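Local coordinates for protein alternansucrase (Leuconostoc mesenteroides, PDB 6HVG) that belongs to glycoside hydrolase family 70, combining a TIM-barrel-type enzyme region with cell-wall-binding-type repeats and a bound calcium ion, at residues A[454-459]-A[506-511]; A[420-425]-A[484-489]; A[518-523]-A[1253-1258]; A[1191-1196]-A[1259-1264]. All coordinates share one frame; numbering follows the deposited sequence.

Contact 1: A[454-459]-A[506-511]; sequences LNFMSS and DSFVKT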
loop_
_atom_site.group_PDB
_atom_site.type_symbol
_atom_site.label_atom_id
_atom_site.label_comp_id
_atom_site.label_asym_id
_atom_site.label_seq_id
_atom_site.Cartn_x
_atom_site.Cartn_y
_atom_site.Cartn_z
ATOM N N LEU A 454 -21.007 -25.473 19.378
ATOM C CA LEU A 454 -21.527 -26.834 19.469
ATOM C C LEU A 454 -21.380 -27.582 18.164
ATOM O O LEU A 454 -20.897 -28.718 18.165
ATOM C CB LEU A 454 -23.004 -26.849 19.875
ATOM C CG LEU A 454 -23.273 -26.345 21.284
ATOM C CD1 LEU A 454 -24.763 -26.177 21.471
ATOM C CD2 LEU A 454 -22.725 -27.281 22.358
ATOM N N ASN A 455 -21.758 -26.943 17.059
ATOM C CA ASN A 455 -21.606 -27.559 15.744
ATOM C C ASN A 455 -20.128 -27.825 15.384
ATOM O O ASN A 455 -19.808 -28.861 14.820
ATOM C CB ASN A 455 -22.232 -26.692 14.662
ATOM C CG ASN A 455 -23.722 -26.611 14.778
ATOM O OD1 ASN A 455 -24.340 -27.349 15.535
ATOM N ND2 ASN A 455 -24.317 -25.721 14.025
ATOM N N PHE A 456 -19.237 -26.891 15.703
ATOM C CA PHE A 456 -17.817 -27.052 15.409
ATOM C C PHE A 456 -17.180 -28.211 16.204
ATOM O O PHE A 456 -16.486 -29.046 15.631
ATOM C CB PHE A 456 -17.085 -25.746 15.690
ATOM C CG PHE A 456 -15.623 -25.778 15.374
ATOM C CD1 PHE A 456 -15.181 -25.510 14.094
ATOM C CD2 PHE A 456 -14.683 -25.996 16.372
ATOM C CE1 PHE A 456 -13.826 -25.495 13.802
ATOM C CE2 PHE A 456 -13.329 -26.004 16.086
ATOM C CZ PHE A 456 -12.909 -25.772 14.792
ATOM N N MET A 457 -17.411 -28.256 17.512
ATOM C CA MET A 457 -16.848 -29.311 18.360
ATOM C C MET A 457 -17.417 -30.682 18.018
ATOM O O MET A 457 -16.681 -31.671 18.030
ATOM C CB MET A 457 -17.100 -29.032 19.833
ATOM C CG MET A 457 -16.405 -27.786 20.354
ATOM S SD MET A 457 -14.644 -27.970 20.665
ATOM C CE MET A 457 -14.002 -26.901 19.408
ATOM N N SER A 458 -18.714 -30.728 17.706
ATOM C CA SER A 458 -19.365 -31.925 17.178
ATOM C C SER A 458 -18.660 -32.534 15.963
ATOM O O SER A 458 -18.491 -33.756 15.887
ATOM C CB SER A 458 -20.793 -31.587 16.742
ATOM O OG SER A 458 -21.692 -31.728 17.800
ATOM N N SER A 459 -18.288 -31.689 15.006
ATOM C CA SER A 459 -17.660 -32.127 13.771
ATOM C C SER A 459 -16.307 -32.744 14.006
ATOM O O SER A 459 -15.763 -33.356 13.086
ATOM C CB SER A 459 -17.465 -30.956 12.835
ATOM O OG SER A 459 -18.711 -30.374 12.587
ATOM N N ASP A 506 -8.638 -22.452 19.548
ATOM C CA ASP A 506 -7.973 -21.435 18.723
ATOM C C ASP A 506 -8.568 -21.382 17.319
ATOM O O ASP A 506 -8.865 -20.296 16.809
ATOM C CB ASP A 506 -6.471 -21.703 18.618
ATOM C CG ASP A 506 -5.699 -21.274 19.858
ATOM O OD1 ASP A 506 -6.172 -20.380 20.610
ATOM O OD2 ASP A 506 -4.587 -21.819 20.054
ATOM N N SER A 507 -8.751 -22.558 16.715
ATOM C CA SER A 507 -9.328 -22.673 15.380
ATOM C C SER A 507 -10.768 -22.205 15.313
ATOM O O SER A 507 -11.159 -21.527 14.361
ATOM C CB SER A 507 -9.243 -24.121 14.870
ATOM O OG SER A 507 -7.918 -24.445 14.530
ATOM N N PHE A 508 -11.561 -22.609 16.304
ATOM C CA PHE A 508 -12.954 -22.229 16.348
ATOM C C PHE A 508 -13.106 -20.719 16.485
ATOM O O PHE A 508 -13.970 -20.109 15.837
ATOM C CB PHE A 508 -13.687 -22.908 17.490
ATOM C CG PHE A 508 -14.971 -22.227 17.830
ATOM C CD1 PHE A 508 -16.016 -22.204 16.924
ATOM C CD2 PHE A 508 -15.100 -21.557 19.026
ATOM C CE1 PHE A 508 -17.180 -21.551 17.224
ATOM C CE2 PHE A 508 -16.253 -20.896 19.328
ATOM C CZ PHE A 508 -17.298 -20.901 18.428
ATOM N N VAL A 509 -12.261 -20.133 17.325
ATOM C CA VAL A 509 -12.319 -18.707 17.603
ATOM C C VAL A 509 -12.108 -17.870 16.348
ATOM O O VAL A 509 -12.765 -16.853 16.180
ATOM C CB VAL A 509 -11.295 -18.309 18.692
ATOM C CG1 VAL A 509 -11.131 -16.803 18.789
ATOM C CG2 VAL A 509 -11.723 -18.861 20.040
ATOM N N LYS A 510 -11.186 -18.285 15.483
ATOM C CA LYS A 510 -10.865 -17.543 14.257
ATOM C C LYS A 510 -12.000 -17.605 13.225
ATOM O O LYS A 510 -12.135 -16.741 12.362
ATOM C CB LYS A 510 -9.572 -18.083 13.640
ATOM C CG LYS A 510 -8.307 -17.811 14.451
ATOM C CD LYS A 510 -7.123 -18.576 13.832
ATOM C CE LYS A 510 -5.846 -18.449 14.677
ATOM N NZ LYS A 510 -4.587 -18.339 13.865
ATOM N N THR A 511 -12.825 -18.629 13.341
ATOM C CA THR A 511 -14.027 -18.794 12.542
ATOM C C THR A 511 -15.074 -17.687 12.710
ATOM O O THR A 511 -15.805 -17.378 11.773
ATOM C CB THR A 511 -14.677 -20.147 12.927
ATOM O OG1 THR A 511 -13.841 -21.205 12.468
ATOM C CG2 THR A 511 -16.046 -20.333 12.307
#
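Helix-to-helix packing between 447-462 and 499-511 is worked out here by two phenylalanines, Phe456 and Phe508, whose CA atoms form the nearest pair across the contact. Segments 454-459 and 506-511 run roughly antiparallel, at 140°, and the axes of these two short segments approach to 10.7 Å, a separation spanned by aromatic side chains. Phe456 has CG anti to its backbone N (chi1 -178°), which sends CG toward the neighbouring helix. There Phe508 CB sits over one face of the Phe456 ring, 3.8 Å from the ring centroid, in a CH-pi contact; its closest approach is 3.4 Å to Phe456 CE2. The two rings are inclined at 42° with centroids 5.5 Å apart. Phe508 CD1 slips in beside Phe456 CB at 3.9 Å, and the backbone of Phe508 comes close to the far end of the Phe456 ring. Ser507 CB adds a lighter touch at Phe456 CZ, 4.0 Å away, while the Ser507 hydroxyl turns back to Asp503 O on its own helix. Met457 completes the apolar patch by bringing CE to 4.4 Å from Phe508 CB, and its side chain also meets Ile484 of helix 474-495. Leu440 and Trp515 cover Phe508 further. No hydrogen bond joins 454-459 to 506-511; the contact unites two helices of an alpha-helical group, consistent with domain IV of family 70 enzymes.

Contact 2: A[420-425]-A[484-489]; sequences DILKNG and IQTAIE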
loop_
_atom_site.group_PDB
_atom_site.type_symbol
_atom_site.label_atom_id
_atom_site.label_comp_id
_atom_site.label_asym_id
_atom_site.label_seq_id
_atom_site.Cartn_x
_atom_site.Cartn_y
_atom_site.Cartn_z
ATOM N N ASP A 420 -14.813 -27.545 40.150
ATOM C CA ASP A 420 -14.624 -29.000 40.003
ATOM C C ASP A 420 -14.477 -29.370 38.520
ATOM O O ASP A 420 -14.831 -28.584 37.628
ATOM C CB ASP A 420 -15.808 -29.789 40.602
ATOM C CG ASP A 420 -15.983 -29.567 42.095
ATOM O OD1 ASP A 420 -15.078 -29.891 42.886
ATOM O OD2 ASP A 420 -17.061 -29.079 42.489
ATOM N N ILE A 421 -13.971 -30.576 38.287
ATOM C CA ILE A 421 -13.702 -31.084 36.950
ATOM C C ILE A 421 -14.357 -32.457 36.820
ATOM O O ILE A 421 -14.163 -33.328 37.665
ATOM C CB ILE A 421 -12.187 -31.250 36.717
ATOM C CG1 ILE A 421 -11.489 -29.883 36.601
ATOM C CG2 ILE A 421 -11.923 -32.124 35.484
ATOM C CD1 ILE A 421 -11.575 -29.252 35.235
ATOM N N LEU A 422 -15.109 -32.654 35.746
ATOM C CA LEU A 422 -15.742 -33.938 35.447
ATOM C C LEU A 422 -14.716 -34.886 34.837
ATOM O O LEU A 422 -14.799 -35.181 33.659
ATOM C CB LEU A 422 -16.908 -33.714 34.476
ATOM C CG LEU A 422 -17.757 -34.898 34.044
ATOM C CD1 LEU A 422 -18.670 -35.327 35.185
ATOM C CD2 LEU A 422 -18.566 -34.616 32.773
ATOM N N LYS A 423 -13.750 -35.363 35.632
ATOM C CA LYS A 423 -12.661 -36.189 35.088
ATOM C C LYS A 423 -13.258 -37.380 34.342
ATOM O O LYS A 423 -14.229 -37.982 34.802
ATOM C CB LYS A 423 -11.638 -36.627 36.163
ATOM C CG LYS A 423 -12.105 -37.732 37.104
ATOM C CD LYS A 423 -10.948 -38.588 37.654
ATOM C CE LYS A 423 -11.377 -39.491 38.848
ATOM N NZ LYS A 423 -11.014 -40.940 38.719
ATOM N N ASN A 424 -12.729 -37.633 33.146
ATOM C CA ASN A 424 -13.102 -38.784 32.330
ATOM C C ASN A 424 -14.600 -38.862 32.021
ATOM O O ASN A 424 -15.076 -39.869 31.473
ATOM C CB ASN A 424 -12.637 -40.084 33.016
ATOM C CG ASN A 424 -12.575 -41.277 32.072
ATOM O OD1 ASN A 424 -12.408 -41.126 30.860
ATOM N ND2 ASN A 424 -12.688 -42.476 32.633
ATOM N N GLY A 425 -15.332 -37.800 32.357
ATOM C CA GLY A 425 -16.764 -37.791 32.183
ATOM C C GLY A 425 -17.504 -38.638 33.207
ATOM O O GLY A 425 -18.621 -39.033 32.943
ATOM N N ILE A 484 -20.985 -32.340 25.115
ATOM C CA ILE A 484 -19.668 -31.979 24.575
ATOM C C ILE A 484 -18.627 -31.867 25.683
ATOM O O ILE A 484 -17.486 -32.294 25.496
ATOM C CB ILE A 484 -19.698 -30.647 23.782
ATOM C CG1 ILE A 484 -20.585 -30.767 22.534
ATOM C CG2 ILE A 484 -18.295 -30.213 23.369
ATOM C CD1 ILE A 484 -20.005 -31.621 21.423
ATOM N N GLN A 485 -19.008 -31.314 26.835
ATOM C CA GLN A 485 -18.071 -31.224 27.961
ATOM C C GLN A 485 -17.617 -32.613 28.393
ATOM O O GLN A 485 -16.430 -32.844 28.603
ATOM C CB GLN A 485 -18.674 -30.470 29.158
ATOM C CG GLN A 485 -17.777 -30.491 30.398
ATOM C CD GLN A 485 -18.243 -29.568 31.509
ATOM O OE1 GLN A 485 -19.218 -28.839 31.355
ATOM N NE2 GLN A 485 -17.539 -29.601 32.640
ATOM N N THR A 486 -18.573 -33.527 28.526
ATOM C CA THR A 486 -18.285 -34.899 28.893
ATOM C C THR A 486 -17.277 -35.472 27.868
ATOM O O THR A 486 -16.194 -35.932 28.223
ATOM C CB THR A 486 -19.598 -35.724 28.990
ATOM O OG1 THR A 486 -20.329 -35.305 30.149
ATOM C CG2 THR A 486 -19.320 -37.233 29.074
ATOM N N ALA A 487 -17.614 -35.382 26.592
ATOM C CA ALA A 487 -16.744 -35.890 25.534
ATOM C C ALA A 487 -15.360 -35.285 25.595
ATOM O O ALA A 487 -14.382 -35.961 25.301
ATOM C CB ALA A 487 -17.369 -35.639 24.171
ATOM N N ILE A 488 -15.278 -34.007 25.950
ATOM C CA ILE A 488 -13.998 -33.351 26.087
ATOM C C ILE A 488 -13.168 -34.012 27.184
ATOM O O ILE A 488 -11.979 -34.279 26.995
ATOM C CB ILE A 488 -14.149 -31.836 26.359
ATOM C CG1 ILE A 488 -14.531 -31.116 25.061
ATOM C CG2 ILE A 488 -12.839 -31.221 26.887
ATOM C CD1 ILE A 488 -15.043 -29.707 25.261
ATOM N N GLU A 489 -13.778 -34.286 28.324
ATOM C CA GLU A 489 -13.031 -34.849 29.443
ATOM C C GLU A 489 -12.539 -36.261 29.148
ATOM O O GLU A 489 -11.517 -36.701 29.702
ATOM C CB GLU A 489 -13.862 -34.816 30.713
ATOM C CG GLU A 489 -14.288 -33.422 31.157
ATOM C CD GLU A 489 -13.158 -32.571 31.740
ATOM O OE1 GLU A 489 -11.974 -32.907 31.566
ATOM O OE2 GLU A 489 -13.484 -31.540 32.360
#
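With CG anti to the backbone N in Leu422 (chi1 -178°), and with the chain of Glu489 bent at chi2 (-73°), the two side chains settle on a shared boundary between a beta hairpin and a helix. The hairpin pairs strand 420-423 with strand 427-430, and a type II turn from Leu422 to Gly425 begins its reversal; the helix is 474-495. Leu422 O, which accepts the turn's hydrogen bond from Gly425 N (3.0 Å), also lies against the aliphatic part of Glu489, where CG is 3.1 Å from Leu422 O. The Glu489 side chain crosses that of Ile421 at about a right angle, with Glu489 OE2 3.5 Å from Ile421 CG2. Its charge is answered elsewhere, since OE1 forms a salt bridge with Arg437, a charge pair that would hold the carboxylate beside the apolar branch of Ile421. The CD2 branch of Leu422 meets Thr486, three residues earlier on the helix, whose OG1 makes a weak hydrogen bond back to Phe482 O; Phe482 and Trp428 also pack on the leucine. No hydrogen bond spans the two segments. Asn424 brings its CA near the Glu489 carbonyl, and Gly425, at positive phi and without a side chain, lets the backbones approach to 4.6 Å between its CA and that of Thr486, with Gly425 CA 4.1 Å from Thr486 CG2.

Contact 3: A[518-523]-A[1253-1258]; sequences QTEDEA and ILHRGA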
loop_
_atom_site.group_PDB
_atom_site.type_symbol
_atom_site.label_atom_id
_atom_site.label_comp_id
_atom_site.label_asym_id
_atom_site.label_seq_id
_atom_site.Cartn_x
_atom_site.Cartn_y
_atom_site.Cartn_z
ATOM N N GLN A 518 -12.782 -9.806 9.833
ATOM C CA GLN A 518 -14.046 -9.443 9.187
ATOM C C GLN A 518 -14.734 -8.269 9.884
ATOM O O GLN A 518 -15.400 -7.451 9.247
ATOM C CB GLN A 518 -14.964 -10.646 9.139
ATOM C CG GLN A 518 -14.420 -11.775 8.282
ATOM C CD GLN A 518 -15.379 -12.932 8.132
ATOM O OE1 GLN A 518 -16.460 -12.967 8.737
ATOM N NE2 GLN A 518 -14.964 -13.912 7.344
ATOM N N THR A 519 -14.530 -8.168 11.193
ATOM C CA THR A 519 -15.023 -7.029 11.950
ATOM C C THR A 519 -13.991 -5.928 12.112
ATOM O O THR A 519 -14.197 -5.025 12.898
ATOM C CB THR A 519 -15.523 -7.483 13.334
ATOM O OG1 THR A 519 -14.521 -8.273 13.994
ATOM C CG2 THR A 519 -16.786 -8.295 13.162
ATOM N N GLU A 520 -12.876 -6.029 11.388
ATOM C CA GLU A 520 -11.816 -5.015 11.444
ATOM C C GLU A 520 -11.772 -4.119 10.197
ATOM O O GLU A 520 -10.957 -3.216 10.125
ATOM C CB GLU A 520 -10.444 -5.663 11.686
ATOM C CG GLU A 520 -10.322 -6.299 13.055
ATOM C CD GLU A 520 -8.952 -6.842 13.343
ATOM O OE1 GLU A 520 -8.141 -6.904 12.420
ATOM O OE2 GLU A 520 -8.690 -7.235 14.497
ATOM N N ASP A 521 -12.647 -4.388 9.226
ATOM C CA ASP A 521 -12.775 -3.567 8.033
ATOM C C ASP A 521 -11.453 -3.386 7.283
ATOM O O ASP A 521 -11.048 -2.268 6.997
ATOM C CB ASP A 521 -13.377 -2.215 8.414
ATOM C CG ASP A 521 -14.831 -2.325 8.866
ATOM O OD1 ASP A 521 -15.474 -3.366 8.621
ATOM O OD2 ASP A 521 -15.335 -1.349 9.471
ATOM N N GLU A 522 -10.778 -4.494 6.997
ATOM C CA GLU A 522 -9.589 -4.484 6.170
ATOM C C GLU A 522 -9.820 -3.603 4.947
ATOM O O GLU A 522 -10.833 -3.718 4.281
ATOM C CB GLU A 522 -9.213 -5.906 5.732
ATOM C CG GLU A 522 -7.765 -6.049 5.257
ATOM C CD GLU A 522 -7.382 -7.470 4.887
ATOM O OE1 GLU A 522 -8.176 -8.145 4.194
ATOM O OE2 GLU A 522 -6.303 -7.933 5.312
ATOM N N ALA A 523 -8.888 -2.698 4.682
ATOM C CA ALA A 523 -8.925 -1.825 3.506
ATOM C C ALA A 523 -7.508 -1.627 2.977
ATOM O O ALA A 523 -6.550 -1.746 3.728
ATOM C CB ALA A 523 -9.523 -0.478 3.866
ATOM N N ILE A 1253 -3.914 -3.359 11.925
ATOM C CA ILE A 1253 -4.911 -4.280 12.426
ATOM C C ILE A 1253 -4.315 -5.675 12.636
ATOM O O ILE A 1253 -3.580 -6.167 11.788
ATOM C CB ILE A 1253 -6.150 -4.363 11.512
ATOM C CG1 ILE A 1253 -5.790 -4.812 10.104
ATOM C CG2 ILE A 1253 -6.882 -3.046 11.494
ATOM C CD1 ILE A 1253 -6.978 -4.933 9.177
ATOM N N LEU A 1254 -4.636 -6.291 13.773
ATOM C CA LEU A 1254 -4.029 -7.559 14.172
ATOM C C LEU A 1254 -4.893 -8.793 13.949
ATOM O O LEU A 1254 -4.517 -9.887 14.390
ATOM C CB LEU A 1254 -3.609 -7.500 15.651
ATOM C CG LEU A 1254 -2.608 -6.395 16.012
ATOM C CD1 LEU A 1254 -2.091 -6.578 17.421
ATOM C CD2 LEU A 1254 -1.428 -6.378 15.069
ATOM N N HIS A 1255 -6.027 -8.623 13.263
ATOM C CA HIS A 1255 -6.895 -9.751 12.861
ATOM C C HIS A 1255 -7.524 -10.513 14.048
ATOM O O HIS A 1255 -7.778 -11.721 13.982
ATOM C CB HIS A 1255 -6.118 -10.738 11.969
ATOM C CG HIS A 1255 -5.650 -10.152 10.680
ATOM N ND1 HIS A 1255 -5.130 -10.924 9.664
ATOM C CD2 HIS A 1255 -5.643 -8.878 10.232
ATOM C CE1 HIS A 1255 -4.806 -10.144 8.650
ATOM N NE2 HIS A 1255 -5.115 -8.899 8.966
ATOM N N ARG A 1256 -7.761 -9.801 15.130
ATOM C CA ARG A 1256 -8.229 -10.430 16.354
ATOM C C ARG A 1256 -9.739 -10.279 16.564
ATOM O O ARG A 1256 -10.361 -11.146 17.196
ATOM C CB ARG A 1256 -7.457 -9.876 17.550
ATOM C CG ARG A 1256 -6.118 -10.557 17.672
ATOM C CD ARG A 1256 -5.203 -9.912 18.686
ATOM N NE ARG A 1256 -3.950 -10.652 18.734
ATOM C CZ ARG A 1256 -2.838 -10.237 19.331
ATOM N NH1 ARG A 1256 -2.797 -9.069 19.942
ATOM N NH2 ARG A 1256 -1.756 -10.999 19.318
ATOM N N GLY A 1257 -10.300 -9.180 16.060
ATOM C CA GLY A 1257 -11.726 -8.981 16.059
ATOM C C GLY A 1257 -12.146 -7.783 16.888
ATOM O O GLY A 1257 -11.428 -7.359 17.803
ATOM N N ALA A 1258 -13.313 -7.236 16.559
ATOM C CA ALA A 1258 -13.844 -6.103 17.289
ATOM C C ALA A 1258 -14.211 -6.463 18.728
ATOM O O ALA A 1258 -14.167 -5.608 19.619
ATOM C CB ALA A 1258 -15.060 -5.553 16.573
HETATM O O HOH W 1 -4.647 -6.803 7.261
#
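Glu520 and Thr519 accept hydrogen bonds from the successive backbone amides of 1255-1258, and these dominate a meeting of two loops that apolar and water-mediated contacts supplement. The Glu520 side chain is extended beyond CG and delivers both carboxylate oxygens to the second loop. OE1 accepts from His1255 N (2.9 Å) through its syn lone pair. OE2 accepts from Arg1256 N at 2.8 Å and from Gly1257 N at 3.0 Å, both donors lying about 40° out of the carboxylate plane on the same face; the Gly1257 bond is the straighter of the two. Tyr1192 OH is a further partner of OE2. Beside this grip, Thr519 OG1 takes a nearly straight bond from Ala1258 N (3.0 Å, 167°) and also bonds to the Ala513 carbonyl. Ile1253 CB makes a van der Waals contact with Glu520 OE1 at 3.4 Å. Among apolar contacts, Ile1253 CD1 approaches Glu522 CA, and Thr519 CB packs on Ala1258 CB. A water bridges Glu522 and His1255: it donates to Glu522 OE2 (2.8 Å) and bonds to His1255 NE2 (2.7 Å), the carboxylate and ring being nearly perpendicular. Buried carboxylate oxygens are thus satisfied by amides of a chain segment more than 700 residues away. The four amide bonds tie the path of 1255-1258 to the 519-520 side chains, and the clustered amide dipoles would be expected to stabilise a negative charge on Glu520.

Contact 4: A[1191-1196]-A[1259-1264]; sequences LYVANT and YYVLKD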
loop_
_atom_site.group_PDB
_atom_site.type_symbol
_atom_site.label_atom_id
_atom_site.label_comp_id
_atom_site.label_asym_id
_atom_site.label_seq_id
_atom_site.Cartn_x
_atom_site.Cartn_y
_atom_site.Cartn_z
ATOM N N LEU A 1191 -12.508 -2.070 22.967
ATOM C CA LEU A 1191 -11.361 -2.638 23.648
ATOM C C LEU A 1191 -10.756 -3.708 22.751
ATOM O O LEU A 1191 -11.459 -4.499 22.109
ATOM C CB LEU A 1191 -11.720 -3.198 25.037
ATOM C CG LEU A 1191 -12.284 -2.236 26.095
ATOM C CD1 LEU A 1191 -12.030 -2.768 27.503
ATOM C CD2 LEU A 1191 -11.737 -0.827 25.990
ATOM N N TYR A 1192 -9.428 -3.712 22.721
ATOM C CA TYR A 1192 -8.670 -4.521 21.776
ATOM C C TYR A 1192 -7.404 -4.969 22.461
ATOM O O TYR A 1192 -6.852 -4.227 23.271
ATOM C CB TYR A 1192 -8.311 -3.673 20.562
ATOM C CG TYR A 1192 -7.891 -4.436 19.343
ATOM C CD1 TYR A 1192 -8.827 -4.953 18.480
ATOM C CD2 TYR A 1192 -6.564 -4.580 19.021
ATOM C CE1 TYR A 1192 -8.450 -5.637 17.340
ATOM C CE2 TYR A 1192 -6.174 -5.259 17.893
ATOM C CZ TYR A 1192 -7.119 -5.785 17.052
ATOM O OH TYR A 1192 -6.724 -6.477 15.922
ATOM N N VAL A 1193 -6.972 -6.188 22.151
ATOM C CA VAL A 1193 -5.709 -6.707 22.645
ATOM C C VAL A 1193 -4.673 -6.436 21.577
ATOM O O VAL A 1193 -4.759 -6.959 20.484
ATOM C CB VAL A 1193 -5.770 -8.217 22.897
ATOM C CG1 VAL A 1193 -4.391 -8.765 23.203
ATOM C CG2 VAL A 1193 -6.693 -8.513 24.058
ATOM N N ALA A 1194 -3.696 -5.604 21.911
ATOM C CA ALA A 1194 -2.604 -5.289 21.012
ATOM C C ALA A 1194 -1.290 -5.783 21.589
ATOM O O ALA A 1194 -1.205 -6.071 22.773
ATOM C CB ALA A 1194 -2.543 -3.792 20.788
ATOM N N ASN A 1195 -0.279 -5.902 20.734
ATOM C CA ASN A 1195 1.064 -6.243 21.171
ATOM C C ASN A 1195 1.914 -4.972 21.225
ATOM O O ASN A 1195 2.472 -4.559 20.231
ATOM C CB ASN A 1195 1.682 -7.299 20.257
ATOM C CG ASN A 1195 1.337 -8.701 20.676
ATOM O OD1 ASN A 1195 0.307 -9.217 20.305
ATOM N ND2 ASN A 1195 2.198 -9.325 21.465
ATOM N N THR A 1196 2.010 -4.387 22.414
ATOM C CA THR A 1196 2.568 -3.052 22.592
ATOM C C THR A 1196 3.729 -2.958 23.574
ATOM O O THR A 1196 4.386 -1.922 23.649
ATOM C CB THR A 1196 1.474 -2.105 23.124
ATOM O OG1 THR A 1196 0.784 -2.749 24.210
ATOM C CG2 THR A 1196 0.489 -1.777 22.022
ATOM N N TYR A 1259 -14.595 -7.725 18.962
ATOM C CA TYR A 1259 -15.038 -8.148 20.310
ATOM C C TYR A 1259 -14.341 -9.418 20.777
ATOM O O TYR A 1259 -14.970 -10.319 21.305
ATOM C CB TYR A 1259 -16.561 -8.292 20.346
ATOM C CG TYR A 1259 -17.262 -6.996 20.013
ATOM C CD1 TYR A 1259 -17.272 -5.955 20.926
ATOM C CD2 TYR A 1259 -17.893 -6.802 18.776
ATOM C CE1 TYR A 1259 -17.891 -4.757 20.632
ATOM C CE2 TYR A 1259 -18.525 -5.603 18.471
ATOM C CZ TYR A 1259 -18.519 -4.583 19.405
ATOM O OH TYR A 1259 -19.133 -3.378 19.117
ATOM N N TYR A 1260 -13.031 -9.483 20.564
ATOM C CA TYR A 1260 -12.177 -10.526 21.127
ATOM C C TYR A 1260 -12.038 -10.300 22.635
ATOM O O TYR A 1260 -11.842 -11.251 23.381
ATOM C CB TYR A 1260 -10.813 -10.476 20.437
ATOM C CG TYR A 1260 -9.791 -11.492 20.884
ATOM C CD1 TYR A 1260 -9.967 -12.830 20.619
ATOM C CD2 TYR A 1260 -8.629 -11.102 21.533
ATOM C CE1 TYR A 1260 -9.030 -13.750 21.004
ATOM C CE2 TYR A 1260 -7.684 -12.021 21.932
ATOM C CZ TYR A 1260 -7.888 -13.338 21.671
ATOM O OH TYR A 1260 -6.945 -14.264 22.074
ATOM N N VAL A 1261 -12.127 -9.038 23.060
ATOM C CA VAL A 1261 -12.236 -8.692 24.472
ATOM C C VAL A 1261 -13.707 -8.824 24.852
ATOM O O VAL A 1261 -14.556 -8.144 24.284
ATOM C CB VAL A 1261 -11.787 -7.252 24.757
ATOM C CG1 VAL A 1261 -11.907 -6.935 26.249
ATOM C CG2 VAL A 1261 -10.353 -7.016 24.293
ATOM N N LEU A 1262 -14.005 -9.704 25.807
ATOM C CA LEU A 1262 -15.374 -10.163 26.035
ATOM C C LEU A 1262 -16.243 -9.189 26.801
ATOM O O LEU A 1262 -15.803 -8.530 27.734
ATOM C CB LEU A 1262 -15.365 -11.500 26.749
ATOM C CG LEU A 1262 -14.702 -12.617 25.949
ATOM C CD1 LEU A 1262 -14.529 -13.880 26.775
ATOM C CD2 LEU A 1262 -15.524 -12.898 24.715
ATOM N N LYS A 1263 -17.505 -9.151 26.383
ATOM C CA LYS A 1263 -18.443 -8.101 26.724
ATOM C C LYS A 1263 -19.832 -8.696 26.876
ATOM O O LYS A 1263 -20.145 -9.701 26.249
ATOM C CB LYS A 1263 -18.400 -7.096 25.580
ATOM C CG LYS A 1263 -19.195 -5.806 25.698
ATOM C CD LYS A 1263 -19.579 -5.336 24.301
ATOM C CE LYS A 1263 -20.026 -3.893 24.183
ATOM N NZ LYS A 1263 -20.604 -3.663 22.827
ATOM N N ASP A 1264 -20.638 -8.097 27.744
ATOM C CA ASP A 1264 -22.028 -8.463 27.903
ATOM C C ASP A 1264 -22.865 -7.548 27.030
ATOM O O ASP A 1264 -22.743 -6.324 27.142
ATOM C CB ASP A 1264 -22.437 -8.288 29.353
ATOM C CG ASP A 1264 -23.929 -8.354 29.538
ATOM O OD1 ASP A 1264 -24.528 -9.386 29.172
ATOM O OD2 ASP A 1264 -24.509 -7.369 30.022
#
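Val1261 makes the broad part of this contact, against Leu1191 and Val1193, whereas Tyr1260 adds an edge contact alone. On the broad side, Val1261 CG2 lies 3.5 Å from the carbonyl oxygen Leu1191 O, and its other branch, CG1, comes to 3.9 Å from Leu1191 CB. In Val1261, CG1 stands anti to the backbone N (chi1 -180°) and CG2 anti to the carbonyl carbon, which puts CG1 at the side chain and CG2 at the carbonyl of Leu1191. Strand 1190-1197 is an outermost strand of a six-stranded antiparallel sheet, consistent with domain B of family 70 enzymes. Tyr1192, Ala1194 and Thr1196 make its backbone bonds to strand 1166-1175, and Val1261 packs at Leu1191 without any hydrogen bond between the two segments. Val1193 bridges the two parts, its CG2 being 4.0 Å from Val1261 CG2 and 4.1 Å from Tyr1260 CD2. This methyl meets the tyrosine at the ring edge, near the ring plane, rather than over a face. The Tyr1260 hydroxyl is occupied by Asp413. Beyond Val1193 the segments diverge, and 1194-1196 and 1262-1264 make no contact with each other.

Overall arrangement
Contacts 1 and 2 share the run of helices 447-462, 474-495 and 499-511: their centres are about 18 Å apart, their segments alternate along the chain, and Ile484 packs against Met457 and Leu454. Both close before contacts 3 and 4, whose segments also alternate. These two are closer, about 12 Å between centres, and use consecutive pieces of the 1253-1264 loop; strand 1190-1197 joins them through Tyr1192 and Asn1195. Contact 1 lies about 19 and 20 Å from them between centres, contact 2 about 34 Å from contact 3. In contact 3 the 518-523 loop meets 1253-1258, more than 700 residues on, consistent with the U-shaped chain course of family 70 enzymes.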